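Local atomic coordinates of suppressor protein MPT5 (PDB entry 5BZ1), a protein that binds sequence elements in the 3'-UTRs of target mRNAs through its Pumilio-repeat domain and regulates gene expression post-transcriptionally. Residues A[90-94]-A[131-135]. Residues are numbered along the deposited sequence.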
# COMPACT_ATOMS: atom_id res chain seq x y z
N PHE A 90 1.44 -20.81 6.34
CA PHE A 90 2.25 -20.52 5.16
C PHE A 90 1.85 -21.41 3.99
O PHE A 90 1.62 -20.93 2.88
CB PHE A 90 3.75 -20.68 5.43
CG PHE A 90 4.60 -20.47 4.20
CD1 PHE A 90 4.86 -19.19 3.73
CD2 PHE A 90 5.14 -21.55 3.51
CE1 PHE A 90 5.64 -18.99 2.59
CE2 PHE A 90 5.92 -21.36 2.38
CZ PHE A 90 6.17 -20.08 1.92
N GLN A 91 1.80 -22.71 4.25
CA GLN A 91 1.42 -23.69 3.23
C GLN A 91 0.02 -23.41 2.69
O GLN A 91 -0.24 -23.51 1.49
CB GLN A 91 1.46 -25.10 3.82
CG GLN A 91 0.84 -26.17 2.94
CD GLN A 91 0.76 -27.51 3.63
OE1 GLN A 91 1.00 -27.61 4.83
NE2 GLN A 91 0.42 -28.55 2.88
N ILE A 92 -0.88 -23.04 3.60
CA ILE A 92 -2.25 -22.73 3.23
C ILE A 92 -2.35 -21.46 2.39
O ILE A 92 -3.07 -21.43 1.39
CB ILE A 92 -3.12 -22.61 4.49
CG1 ILE A 92 -3.22 -23.96 5.20
CG2 ILE A 92 -4.51 -22.10 4.13
CD1 ILE A 92 -3.84 -23.89 6.59
N SER A 93 -1.63 -20.42 2.79
CA SER A 93 -1.72 -19.11 2.14
C SER A 93 -1.21 -19.10 0.69
O SER A 93 -1.73 -18.36 -0.15
CB SER A 93 -0.99 -18.06 2.97
OG SER A 93 -1.50 -18.01 4.29
N ILE A 94 -0.19 -19.90 0.40
CA ILE A 94 0.36 -19.98 -0.96
C ILE A 94 -0.47 -20.90 -1.85
O ILE A 94 -0.25 -20.98 -3.06
CB ILE A 94 1.81 -20.48 -0.97
CG1 ILE A 94 1.88 -21.93 -0.46
CG2 ILE A 94 2.71 -19.57 -0.15
CD1 ILE A 94 3.29 -22.50 -0.46
N GLN A 131 9.74 -16.41 4.65
CA GLN A 131 8.45 -16.94 4.23
C GLN A 131 7.35 -15.87 4.25
O GLN A 131 6.48 -15.86 3.39
CB GLN A 131 8.06 -18.16 5.07
CG GLN A 131 8.76 -19.45 4.62
CD GLN A 131 8.50 -20.60 5.57
OE1 GLN A 131 8.28 -20.40 6.77
NE2 GLN A 131 8.52 -21.82 5.04
N VAL A 132 7.42 -14.96 5.22
CA VAL A 132 6.45 -13.85 5.30
C VAL A 132 6.60 -12.91 4.10
O VAL A 132 5.60 -12.48 3.51
CB VAL A 132 6.58 -13.05 6.61
CG1 VAL A 132 5.63 -11.86 6.59
CG2 VAL A 132 6.28 -13.93 7.81
N VAL A 133 7.84 -12.59 3.73
CA VAL A 133 8.10 -11.78 2.55
C VAL A 133 7.50 -12.46 1.32
O VAL A 133 6.83 -11.83 0.50
CB VAL A 133 9.61 -11.54 2.34
CG1 VAL A 133 9.87 -10.92 0.98
CG2 VAL A 133 10.16 -10.65 3.44
N THR A 134 7.74 -13.77 1.21
CA THR A 134 7.16 -14.58 0.14
C THR A 134 5.64 -14.47 0.10
O THR A 134 5.06 -14.29 -0.97
CB THR A 134 7.60 -16.05 0.27
OG1 THR A 134 8.99 -16.16 -0.03
CG2 THR A 134 6.80 -16.93 -0.68
N LEU A 135 5.00 -14.55 1.26
CA LEU A 135 3.55 -14.39 1.35
C LEU A 135 3.08 -13.03 0.85
O LEU A 135 2.08 -12.93 0.13
CB LEU A 135 3.07 -14.60 2.79
CG LEU A 135 3.12 -16.04 3.30
CD1 LEU A 135 2.49 -16.16 4.67
CD2 LEU A 135 2.43 -16.97 2.32
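Successive Pumilio repeats pack side by side here, the short helix 89-93 of the third repeat meeting helix 129-137 of the fourth within the RNA-binding PUM-HD domain. Apolar contacts dominate. The CD2 methyl of Leu-135 is shared by three residues of the other segment, lying 3.6 Å from CD1 of Phe-90, CB of Ser-93 and CG2 of Ile-94 alike. Leu-135 and Ser-93 also touch Phe-122 in the linker between the repeats.

The aromatic ring of Phe-90 bridges the gap between the helices. Gln-131 lays its aliphatic stem over one ring face in a CH-pi contact, with CG 3.8 Å from the ring centroid, while CG2 of Thr-134 approaches the ring edge, 4.0 Å from CE1 of Phe-90. That same CE1 lies 3.3 Å from the backbone O of Gln-131.

No hydrogen bond links the segments. The two side-chain hydroxyls bond within their own helices: Ser-93 OG to O of Val-89, Thr-134 OG1 to O of Glu-130. The backbone O of Ile-94 bonds to ND2 of Asn-140 in the fourth repeat. Between these segments the contact is therefore van der Waals and CH-pi packing around Phe-90 and Leu-135, with the Ile-94 to Asn-140 bond a polar link between the repeats at its margin.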